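Freshwater cyanophage protein (Microcystis phage Mic1, PDB 6L2W) is of unknown function, but adopts a novel fold in which helices pack beside an antiparallel sheet and is probably a structural protein of the phage. Local coordinates at residues Cys56-Asn67 and Ile102-Lys113; Met2-Ser10 and Gly21-Ser32. One frame throughout, in Å; residues are numbered along the deposited sequence.

Overall arrangement
From the N terminus, strand 2-12 runs through the antiparallel sheet, turns, and returns as strand 17-23; contact 2 closes this short loop and takes in strand 30-32 beyond it. The chain then passes through strand 45-46, which pairs with strand 2-12, and enters helix 51-61. Contact 1 closes a later, longer loop, tying the end of helix 51-61 and the tail after it to helix 96-115, with strands 75-77 and 83-89 in the sequence between. The contacts therefore follow one another in series, neither nested nor crossed, with centres about 17 Å apart on opposite sides of the chain's centre. They meet where Tyr58, Leu62 and Ile64 of contact 1 pack on Leu6, and Tyr58 on Lys28, of contact 2.

Contact 1 of 2, residues Cys56-Asn67 and Ile102-Lys113; sequences CEYCAKLGIEAN and INLKLKELELIK
Leu106 reaches from helix 102-113 into the bend of segment 56-67, a branched apolar side chain suited to filling the angle between a helix and the extended tail that follows it. Its CG lies anti to the carbonyl carbon, which brings CD2 against both Cys56 O and Ile64 O, 3.6 and 3.7 Å away, while CB lies against Ala66 N. Trp76 of strand 75-77 also packs on Leu106. Cys56 answers from the other helix: small enough to enter a hole, it sits as a knob among Ile102, Lys105, Leu106 and Leu109, its CB 3.5 Å from Lys105 CG. One turn on, Ala60 CB rests 3.8 Å from Leu109 CB. This is a single knob-into-hole contact where helix segments 56-61 and 102-113 cross at -49°, and helix 51-61 ends just beyond it in a Schellman motif, where Gly63 takes the positive phi. Ala66, compact enough to let the backbones approach, presses its CB 3.4 Å from Asn103 OD1. That amide oxygen accepts from Asn67 N, and Asn103 ND2 gives a nearly straight bond (170°) to Asn67 OD1, the two amide planes being 78° apart; Trp76 NE1 adds a second donor to Asn103 OD1. One water joins Ile64 O to Leu106 O; another accepts from Ala66 N and donates to the carboxylate oxygen Glu110 OE1 and, weakly, to Leu106 O.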
loop_
_atom_site.group_PDB
_atom_site.type_symbol
_atom_site.label_atom_id
_atom_site.label_comp_id
_atom_site.label_asym_id
_atom_site.label_seq_id
_atom_site.Cartn_x
_atom_site.Cartn_y
_atom_site.Cartn_z
ATOM N N CYS B 56 -5.465 -11.664 13.211
ATOM C CA CYS B 56 -4.780 -12.524 12.241
ATOM C C CYS B 56 -5.752 -13.498 11.583
ATOM O O CYS B 56 -5.578 -13.863 10.415
ATOM C CB CYS B 56 -3.655 -13.318 12.880
ATOM S SG CYS B 56 -2.226 -12.281 13.259
ATOM N N GLU B 57 -6.750 -13.905 12.338
ATOM C CA GLU B 57 -7.718 -14.902 11.877
ATOM C C GLU B 57 -8.615 -14.269 10.804
ATOM O O GLU B 57 -8.977 -14.899 9.786
ATOM C CB GLU B 57 -8.542 -15.424 13.058
ATOM C CG GLU B 57 -7.789 -16.431 13.919
ATOM C CD GLU B 57 -8.599 -17.147 14.998
ATOM O OE1 GLU B 57 -9.019 -16.481 15.978
ATOM O OE2 GLU B 57 -8.794 -18.380 14.866
ATOM N N TYR B 58 -8.986 -13.020 11.028
ATOM C CA TYR B 58 -9.869 -12.390 10.087
ATOM C C TYR B 58 -9.088 -12.094 8.791
ATOM O O TYR B 58 -9.611 -12.303 7.696
ATOM C CB TYR B 58 -10.534 -11.173 10.729
ATOM C CG TYR B 58 -11.491 -10.489 9.797
ATOM C CD1 TYR B 58 -12.702 -11.066 9.459
ATOM C CD2 TYR B 58 -11.149 -9.295 9.188
ATOM C CE1 TYR B 58 -13.569 -10.454 8.565
ATOM C CE2 TYR B 58 -12.005 -8.667 8.300
ATOM C CZ TYR B 58 -13.216 -9.248 7.980
ATOM O OH TYR B 58 -14.050 -8.606 7.103
ATOM N N CYS B 59 -7.834 -11.659 8.923
ATOM C CA CYS B 59 -6.989 -11.370 7.752
ATOM C C CYS B 59 -6.768 -12.638 6.912
ATOM O O CYS B 59 -6.802 -12.577 5.673
ATOM C CB CYS B 59 -5.648 -10.772 8.178
ATOM S SG CYS B 59 -5.797 -9.066 8.780
ATOM N N ALA B 60 -6.547 -13.767 7.570
ATOM C CA ALA B 60 -6.422 -15.060 6.880
ATOM C C ALA B 60 -7.704 -15.355 6.094
ATOM O O ALA B 60 -7.611 -15.785 4.957
ATOM C CB ALA B 60 -6.109 -16.178 7.853
ATOM N N LYS B 61 -8.873 -15.061 6.658
ATOM C CA LYS B 61 -10.161 -15.236 5.946
ATOM C C LYS B 61 -10.185 -14.407 4.653
ATOM O O LYS B 61 -10.815 -14.790 3.670
ATOM C CB LYS B 61 -11.346 -14.802 6.818
ATOM C CG LYS B 61 -12.549 -15.734 6.809
ATOM C CD LYS B 61 -13.357 -15.718 8.103
ATOM C CE LYS B 61 -12.633 -16.369 9.269
ATOM N NZ LYS B 61 -13.534 -16.637 10.416
ATOM N N LEU B 62 -9.513 -13.263 4.644
ATOM C CA LEU B 62 -9.457 -12.470 3.440
ATOM C C LEU B 62 -8.320 -12.935 2.516
ATOM O O LEU B 62 -8.197 -12.404 1.413
ATOM C CB LEU B 62 -9.303 -11.003 3.848
ATOM C CG LEU B 62 -10.501 -10.410 4.581
ATOM C CD1 LEU B 62 -10.203 -8.981 4.996
ATOM C CD2 LEU B 62 -11.764 -10.453 3.734
ATOM N N GLY B 63 -7.489 -13.898 2.939
ATOM C CA GLY B 63 -6.398 -14.401 2.082
ATOM C C GLY B 63 -5.096 -13.635 2.289
ATOM O O GLY B 63 -4.207 -13.654 1.457
ATOM N N ILE B 64 -4.960 -12.995 3.429
ATOM C CA ILE B 64 -3.744 -12.293 3.744
ATOM C C ILE B 64 -2.750 -13.305 4.318
ATOM O O ILE B 64 -3.081 -14.094 5.198
ATOM C CB ILE B 64 -4.030 -11.125 4.703
ATOM C CG1 ILE B 64 -4.748 -9.992 3.968
ATOM C CG2 ILE B 64 -2.758 -10.644 5.382
ATOM C CD1 ILE B 64 -5.343 -8.938 4.885
ATOM N N GLU B 65 -1.534 -13.238 3.809
ATOM C CA GLU B 65 -0.547 -14.245 4.061
ATOM C C GLU B 65 0.718 -13.599 4.643
ATOM O O GLU B 65 0.999 -12.419 4.448
ATOM C CB GLU B 65 -0.186 -14.969 2.762
ATOM C CG GLU B 65 -1.260 -15.896 2.205
ATOM C CD GLU B 65 -0.936 -16.399 0.801
ATOM O OE1 GLU B 65 0.180 -16.913 0.598
ATOM O OE2 GLU B 65 -1.778 -16.237 -0.101
ATOM N N ALA B 66 1.478 -14.417 5.347
ATOM C CA ALA B 66 2.746 -14.044 5.884
ATOM C C ALA B 66 3.575 -13.344 4.798
ATOM O O ALA B 66 3.432 -13.655 3.627
ATOM C CB ALA B 66 3.406 -15.298 6.405
ATOM N N ASN B 67 4.436 -12.399 5.186
ATOM C CA ASN B 67 5.057 -11.502 4.228
ATOM C C ASN B 67 6.501 -11.923 3.908
ATOM O O ASN B 67 7.094 -11.325 3.032
ATOM C CB ASN B 67 4.972 -10.027 4.654
ATOM C CG ASN B 67 5.720 -9.657 5.916
ATOM O OD1 ASN B 67 6.644 -10.342 6.355
ATOM N ND2 ASN B 67 5.336 -8.534 6.494
ATOM N N ILE B 102 3.250 -12.119 13.902
ATOM C CA ILE B 102 2.135 -12.044 12.973
ATOM C C ILE B 102 2.353 -13.037 11.834
ATOM O O ILE B 102 1.424 -13.730 11.454
ATOM C CB ILE B 102 1.911 -10.609 12.471
ATOM C CG1 ILE B 102 1.380 -9.760 13.626
ATOM C CG2 ILE B 102 0.989 -10.577 11.247
ATOM C CD1 ILE B 102 1.172 -8.302 13.290
ATOM N N ASN B 103 3.575 -13.085 11.333
ATOM C CA ASN B 103 3.952 -13.990 10.267
ATOM C C ASN B 103 3.799 -15.454 10.703
ATOM O O ASN B 103 3.314 -16.270 9.911
ATOM C CB ASN B 103 5.378 -13.708 9.798
ATOM C CG ASN B 103 5.432 -12.661 8.704
ATOM O OD1 ASN B 103 4.469 -12.498 7.958
ATOM N ND2 ASN B 103 6.571 -12.001 8.551
ATOM N N LEU B 104 4.201 -15.795 11.930
ATOM C CA LEU B 104 4.053 -17.171 12.418
ATOM C C LEU B 104 2.558 -17.534 12.411
ATOM O O LEU B 104 2.157 -18.550 11.868
ATOM C CB LEU B 104 4.675 -17.309 13.818
ATOM C CG LEU B 104 4.367 -18.608 14.577
ATOM C CD1 LEU B 104 4.827 -19.818 13.788
ATOM C CD2 LEU B 104 5.001 -18.618 15.971
ATOM N N LYS B 105 1.738 -16.672 12.971
ATOM C CA LYS B 105 0.319 -16.944 13.086
ATOM C C LYS B 105 -0.325 -17.036 11.695
ATOM O O LYS B 105 -1.046 -18.001 11.404
ATOM C CB LYS B 105 -0.341 -15.877 13.956
ATOM C CG LYS B 105 -1.833 -16.075 14.161
ATOM C CD LYS B 105 -2.174 -17.179 15.131
ATOM C CE LYS B 105 -3.641 -17.535 15.072
ATOM N NZ LYS B 105 -4.011 -18.516 16.117
ATOM N N LEU B 106 -0.043 -16.081 10.814
ATOM C CA LEU B 106 -0.665 -16.103 9.482
ATOM C C LEU B 106 -0.239 -17.371 8.750
ATOM O O LEU B 106 -1.017 -17.962 8.005
ATOM C CB LEU B 106 -0.249 -14.876 8.677
ATOM C CG LEU B 106 -0.901 -13.561 9.094
ATOM C CD1 LEU B 106 -0.206 -12.405 8.392
ATOM C CD2 LEU B 106 -2.393 -13.548 8.787
ATOM N N LYS B 107 1.000 -17.770 8.963
ATOM C CA LYS B 107 1.494 -18.932 8.273
ATOM C C LYS B 107 0.861 -20.198 8.859
ATOM O O LYS B 107 0.618 -21.132 8.115
ATOM C CB LYS B 107 3.017 -19.027 8.346
ATOM C CG LYS B 107 3.613 -19.987 7.334
ATOM C CD LYS B 107 3.163 -19.704 5.911
ATOM C CE LYS B 107 3.912 -20.501 4.864
ATOM N NZ LYS B 107 3.689 -21.959 5.024
ATOM N N GLU B 108 0.622 -20.213 10.169
ATOM C CA GLU B 108 -0.111 -21.313 10.816
ATOM C C GLU B 108 -1.524 -21.388 10.231
ATOM O O GLU B 108 -2.051 -22.465 9.927
ATOM C CB GLU B 108 -0.250 -21.113 12.334
ATOM C CG GLU B 108 1.043 -21.282 13.114
ATOM C CD GLU B 108 0.948 -20.989 14.607
ATOM O OE1 GLU B 108 0.259 -20.000 15.011
ATOM O OE2 GLU B 108 1.576 -21.748 15.376
ATOM N N LEU B 109 -2.152 -20.232 10.113
ATOM C CA LEU B 109 -3.525 -20.199 9.654
ATOM C C LEU B 109 -3.586 -20.679 8.206
ATOM O O LEU B 109 -4.508 -21.403 7.862
ATOM C CB LEU B 109 -4.090 -18.791 9.818
ATOM C CG LEU B 109 -4.356 -18.396 11.266
ATOM C CD1 LEU B 109 -4.597 -16.895 11.359
ATOM C CD2 LEU B 109 -5.530 -19.194 11.849
ATOM N N GLU B 110 -2.581 -20.336 7.399
ATOM C CA GLU B 110 -2.574 -20.782 6.010
ATOM C C GLU B 110 -2.473 -22.314 5.951
ATOM O O GLU B 110 -3.067 -22.939 5.079
ATOM C CB GLU B 110 -1.434 -20.127 5.224
ATOM C CG GLU B 110 -1.233 -20.716 3.834
ATOM C CD GLU B 110 -0.031 -20.190 3.059
ATOM O OE1 GLU B 110 0.550 -19.149 3.461
ATOM O OE2 GLU B 110 0.323 -20.829 2.050
ATOM N N LEU B 111 -1.692 -22.922 6.828
ATOM C CA LEU B 111 -1.504 -24.381 6.763
ATOM C C LEU B 111 -2.720 -25.118 7.334
ATOM O O LEU B 111 -2.980 -26.257 6.947
ATOM C CB LEU B 111 -0.246 -24.773 7.531
ATOM C CG LEU B 111 1.054 -24.293 6.897
ATOM C CD1 LEU B 111 2.211 -24.561 7.832
ATOM C CD2 LEU B 111 1.306 -24.953 5.551
ATOM N N ILE B 112 -3.440 -24.499 8.251
ATOM C CA ILE B 112 -4.680 -25.096 8.726
ATOM C C ILE B 112 -5.685 -25.126 7.568
ATOM O O ILE B 112 -6.324 -26.154 7.382
ATOM C CB ILE B 112 -5.226 -24.375 9.974
ATOM C CG1 ILE B 112 -4.316 -24.608 11.184
ATOM C CG2 ILE B 112 -6.661 -24.791 10.271
ATOM C CD1 ILE B 112 -4.574 -23.651 12.322
ATOM N N LYS B 113 -5.796 -24.057 6.770
ATOM C CA LYS B 113 -6.702 -24.087 5.597
ATOM C C LYS B 113 -6.300 -25.221 4.640
ATOM O O LYS B 113 -7.149 -26.020 4.250
ATOM C CB LYS B 113 -6.721 -22.734 4.878
ATOM C CG LYS B 113 -7.520 -21.656 5.597
ATOM C CD LYS B 113 -7.013 -20.242 5.376
ATOM C CE LYS B 113 -7.308 -19.710 3.989
ATOM N NZ LYS B 113 -7.369 -18.227 3.972
HETATM O O HOH W 1 -2.647 -16.661 6.299
HETATM O O HOH W 2 0.750 -17.100 5.269
#

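Contact 2 of 2, residues Met2-Ser10 and Gly21-Ser32; sequences MFVRLSYHS and GVIDLNTKCPVS
Tyr8 N donates to Gly21 O at 3.0 Å, Gly21 N returns a more bent bond to Tyr8 O, and Ile23 N reaches Leu6 O at 2.9 Å. Between these lies the non-hydrogen-bonded pair Ser7 and Val22. Towards Val4 the strands part, and a water takes over, accepting from Leu6 N and donating to Ile23 O.

The aromatic contact is that of Tyr8. With CG between its backbone N and carbonyl carbon (chi1 75°), the ring folds over the neighbouring strand, and Gly21 N stands 3.7 Å above its plane, over the centre. Glycine suits this place because a CB here would run into Tyr8 CE2 and Val31 O. The ring spans strand 21-23 to the next one: CE2 lies 3.9 Å from Pro30 CB, and OH lies 3.2 Å from Ser32 CA.

Apolar contacts continue along the same face. Leu6 CD2 meets Ile23 CD1 at 3.8 Å and Leu25 CD2 slightly further off; of these branched side chains, Leu6 also packs against Tyr58 and Leu62, Ile23 against Tyr83 and Leu25 against Leu45. On the other face, the methylenes of Arg5 run across the methyls of Val22, while its guanidinium bonds through NH1 to Phe42 O.

Within the turn, Asp24 OD1 forms an Asx turn through Asn26 N, widened to an Asx motif by Thr27 N, the two donors coming from opposite faces of the carboxylate plane; this shapes the connection to strand 30-32. The whole is an antiparallel beta hairpin, strands 2-12 and 17-23, extended by strand 30-32 into a three-stranded meander.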
loop_
_atom_site.group_PDB
_atom_site.type_symbol
_atom_site.label_atom_id
_atom_site.label_comp_id
_atom_site.label_asym_id
_atom_site.label_seq_id
_atom_site.Cartn_x
_atom_site.Cartn_y
_atom_site.Cartn_z
ATOM N N MET B 2 0.817 -0.111 19.904
ATOM C CA MET B 2 0.954 -0.579 18.537
ATOM C C MET B 2 -0.429 -0.686 17.919
ATOM O O MET B 2 -1.411 -0.977 18.603
ATOM C CB MET B 2 1.661 -1.931 18.463
ATOM C CG MET B 2 3.125 -1.772 18.268
ATOM S SD MET B 2 3.827 -3.361 18.293
ATOM C CE MET B 2 5.476 -3.014 18.896
ATOM N N PHE B 3 -0.473 -0.443 16.618
ATOM C CA PHE B 3 -1.742 -0.485 15.889
ATOM C C PHE B 3 -1.577 -1.185 14.543
ATOM O O PHE B 3 -0.492 -1.361 13.981
ATOM C CB PHE B 3 -2.292 0.910 15.573
ATOM C CG PHE B 3 -2.378 1.853 16.743
ATOM C CD1 PHE B 3 -3.585 2.072 17.388
ATOM C CD2 PHE B 3 -1.258 2.545 17.173
ATOM C CE1 PHE B 3 -3.666 2.953 18.454
ATOM C CE2 PHE B 3 -1.341 3.421 18.243
ATOM C CZ PHE B 3 -2.541 3.625 18.880
ATOM N N VAL B 4 -2.743 -1.402 14.006
ATOM C CA VAL B 4 -2.995 -2.283 12.958
ATOM C C VAL B 4 -4.170 -1.693 12.164
ATOM O O VAL B 4 -5.153 -1.201 12.771
ATOM C CB VAL B 4 -3.276 -3.661 13.579
ATOM C CG1 VAL B 4 -4.629 -4.224 13.197
ATOM C CG2 VAL B 4 -2.132 -4.616 13.299
ATOM N N ARG B 5 -4.037 -1.682 10.832
ATOM C CA ARG B 5 -5.101 -1.213 9.956
ATOM C C ARG B 5 -5.203 -2.137 8.734
ATOM O O ARG B 5 -4.211 -2.583 8.150
ATOM C CB ARG B 5 -4.826 0.233 9.521
ATOM C CG ARG B 5 -5.935 0.835 8.675
ATOM C CD ARG B 5 -5.832 2.341 8.550
ATOM N NE ARG B 5 -4.709 2.742 7.732
ATOM C CZ ARG B 5 -4.509 3.969 7.266
ATOM N NH1 ARG B 5 -5.380 4.938 7.512
ATOM N NH2 ARG B 5 -3.443 4.212 6.525
ATOM N N LEU B 6 -6.426 -2.342 8.311
ATOM C CA LEU B 6 -6.712 -3.215 7.237
ATOM C C LEU B 6 -7.264 -2.372 6.092
ATOM O O LEU B 6 -8.284 -1.740 6.268
ATOM C CB LEU B 6 -7.750 -4.230 7.718
ATOM C CG LEU B 6 -8.292 -5.154 6.635
ATOM C CD1 LEU B 6 -7.154 -5.923 5.985
ATOM C CD2 LEU B 6 -9.342 -6.107 7.197
ATOM N N SER B 7 -6.613 -2.401 4.936
ATOM C CA SER B 7 -7.077 -1.616 3.812
ATOM C C SER B 7 -7.581 -2.516 2.675
ATOM O O SER B 7 -7.186 -3.690 2.549
ATOM C CB SER B 7 -6.007 -0.678 3.318
ATOM O OG SER B 7 -5.463 0.080 4.385
ATOM N N TYR B 8 -8.431 -1.920 1.833
ATOM C CA TYR B 8 -8.852 -2.560 0.626
ATOM C C TYR B 8 -8.550 -1.625 -0.553
ATOM O O TYR B 8 -8.468 -0.406 -0.402
ATOM C CB TYR B 8 -10.313 -3.003 0.724
ATOM C CG TYR B 8 -11.347 -1.908 0.623
ATOM C CD1 TYR B 8 -11.925 -1.574 -0.591
ATOM C CD2 TYR B 8 -11.795 -1.242 1.751
ATOM C CE1 TYR B 8 -12.898 -0.597 -0.678
ATOM C CE2 TYR B 8 -12.772 -0.266 1.687
ATOM C CZ TYR B 8 -13.324 0.056 0.467
ATOM O OH TYR B 8 -14.257 1.036 0.404
ATOM N N HIS B 9 -8.359 -2.218 -1.726
ATOM C CA HIS B 9 -8.049 -1.446 -2.918
ATOM C C HIS B 9 -8.174 -2.341 -4.137
ATOM O O HIS B 9 -7.698 -3.458 -4.146
ATOM C CB HIS B 9 -6.638 -0.865 -2.856
ATOM C CG HIS B 9 -5.697 -1.745 -2.107
ATOM N ND1 HIS B 9 -5.498 -3.062 -2.456
ATOM C CD2 HIS B 9 -4.920 -1.511 -1.028
ATOM C CE1 HIS B 9 -4.659 -3.619 -1.593
ATOM N NE2 HIS B 9 -4.279 -2.687 -0.723
ATOM N N SER B 10 -8.837 -1.831 -5.141
ATOM C CA SER B 10 -8.959 -2.542 -6.389
ATOM C C SER B 10 -9.261 -1.530 -7.486
ATOM O O SER B 10 -9.566 -0.347 -7.209
ATOM C CB SER B 10 -10.030 -3.604 -6.327
ATOM O OG SER B 10 -11.284 -2.990 -6.074
ATOM N N GLY B 21 -10.193 2.143 0.461
ATOM C CA GLY B 21 -10.675 2.501 1.779
ATOM C C GLY B 21 -10.141 1.543 2.846
ATOM O O GLY B 21 -9.185 0.826 2.612
ATOM N N VAL B 22 -10.809 1.519 4.000
ATOM C CA VAL B 22 -10.366 0.843 5.202
ATOM C C VAL B 22 -11.494 -0.084 5.649
ATOM O O VAL B 22 -12.678 0.229 5.478
ATOM C CB VAL B 22 -10.010 1.871 6.291
ATOM C CG1 VAL B 22 -9.760 1.229 7.641
ATOM C CG2 VAL B 22 -8.817 2.719 5.887
ATOM N N ILE B 23 -11.151 -1.256 6.143
ATOM C CA ILE B 23 -12.176 -2.102 6.745
ATOM C C ILE B 23 -12.069 -1.900 8.254
ATOM O O ILE B 23 -10.993 -2.051 8.817
ATOM C CB ILE B 23 -12.032 -3.581 6.337
ATOM C CG1 ILE B 23 -12.144 -3.769 4.825
ATOM C CG2 ILE B 23 -13.069 -4.442 7.047
ATOM C CD1 ILE B 23 -11.486 -5.023 4.317
ATOM N N ASP B 24 -13.149 -1.485 8.903
ATOM C CA ASP B 24 -13.044 -1.268 10.355
ATOM C C ASP B 24 -12.840 -2.635 11.014
ATOM O O ASP B 24 -13.643 -3.521 10.811
ATOM C CB ASP B 24 -14.269 -0.547 10.929
ATOM C CG ASP B 24 -14.161 -0.350 12.431
ATOM O OD1 ASP B 24 -14.273 -1.378 13.176
ATOM O OD2 ASP B 24 -13.903 0.808 12.846
ATOM N N LEU B 25 -11.782 -2.796 11.795
ATOM C CA LEU B 25 -11.467 -4.103 12.347
ATOM C C LEU B 25 -12.375 -4.472 13.536
ATOM O O LEU B 25 -12.290 -5.613 14.003
ATOM C CB LEU B 25 -9.990 -4.130 12.747
ATOM C CG LEU B 25 -9.058 -4.603 11.633
ATOM C CD1 LEU B 25 -7.599 -4.447 12.022
ATOM C CD2 LEU B 25 -9.361 -6.044 11.251
ATOM N N ASN B 26 -13.240 -3.570 14.017
ATOM C CA ASN B 26 -14.258 -3.930 15.041
ATOM C C ASN B 26 -15.539 -4.402 14.351
ATOM O O ASN B 26 -15.954 -5.534 14.529
ATOM C CB ASN B 26 -14.599 -2.769 15.981
ATOM C CG ASN B 26 -13.460 -2.400 16.904
ATOM O OD1 ASN B 26 -13.034 -1.248 16.948
ATOM N ND2 ASN B 26 -12.959 -3.376 17.636
ATOM N N THR B 27 -16.131 -3.526 13.548
ATOM C CA THR B 27 -17.431 -3.808 12.917
ATOM C C THR B 27 -17.244 -4.681 11.670
ATOM O O THR B 27 -18.206 -5.289 11.204
ATOM C CB THR B 27 -18.217 -2.530 12.569
ATOM O OG1 THR B 27 -19.045 -2.848 11.453
ATOM C CG2 THR B 27 -17.377 -1.330 12.193
ATOM N N LYS B 28 -16.027 -4.730 11.127
ATOM C CA LYS B 28 -15.725 -5.421 9.861
ATOM C C LYS B 28 -16.519 -4.783 8.710
ATOM O O LYS B 28 -16.787 -5.433 7.708
ATOM C CB LYS B 28 -15.980 -6.929 9.988
ATOM C CG LYS B 28 -14.788 -7.755 10.448
ATOM C CD LYS B 28 -14.444 -7.625 11.902
ATOM C CE LYS B 28 -13.390 -8.619 12.335
ATOM N NZ LYS B 28 -12.970 -8.395 13.741
ATOM N N CYS B 29 -16.846 -3.503 8.823
ATOM C CA CYS B 29 -17.537 -2.793 7.750
ATOM C C CYS B 29 -16.526 -1.944 6.962
ATOM O O CYS B 29 -15.752 -1.167 7.544
ATOM C CB CYS B 29 -18.667 -1.918 8.287
ATOM S SG CYS B 29 -20.314 -2.648 8.067
ATOM N N PRO B 30 -16.542 -2.088 5.634
ATOM C CA PRO B 30 -15.664 -1.362 4.748
ATOM C C PRO B 30 -16.053 0.120 4.702
ATOM O O PRO B 30 -17.241 0.420 4.705
ATOM C CB PRO B 30 -15.889 -2.003 3.375
ATOM C CG PRO B 30 -17.346 -2.351 3.403
ATOM C CD PRO B 30 -17.630 -2.693 4.854
ATOM N N VAL B 31 -15.067 1.013 4.663
ATOM C CA VAL B 31 -15.353 2.434 4.548
ATOM C C VAL B 31 -14.516 3.044 3.426
ATOM O O VAL B 31 -13.290 3.144 3.524
ATOM C CB VAL B 31 -15.101 3.194 5.861
ATOM C CG1 VAL B 31 -15.515 4.652 5.713
ATOM C CG2 VAL B 31 -15.803 2.543 7.050
ATOM N N SER B 32 -15.218 3.536 2.422
ATOM C CA SER B 32 -14.588 4.078 1.251
ATOM C C SER B 32 -13.855 5.392 1.558
ATOM O O SER B 32 -14.119 6.097 2.526
ATOM C CB SER B 32 -15.574 4.271 0.137
ATOM O OG SER B 32 -15.116 5.286 -0.750
HETATM O O HOH W 3 -8.779 -1.313 9.925
#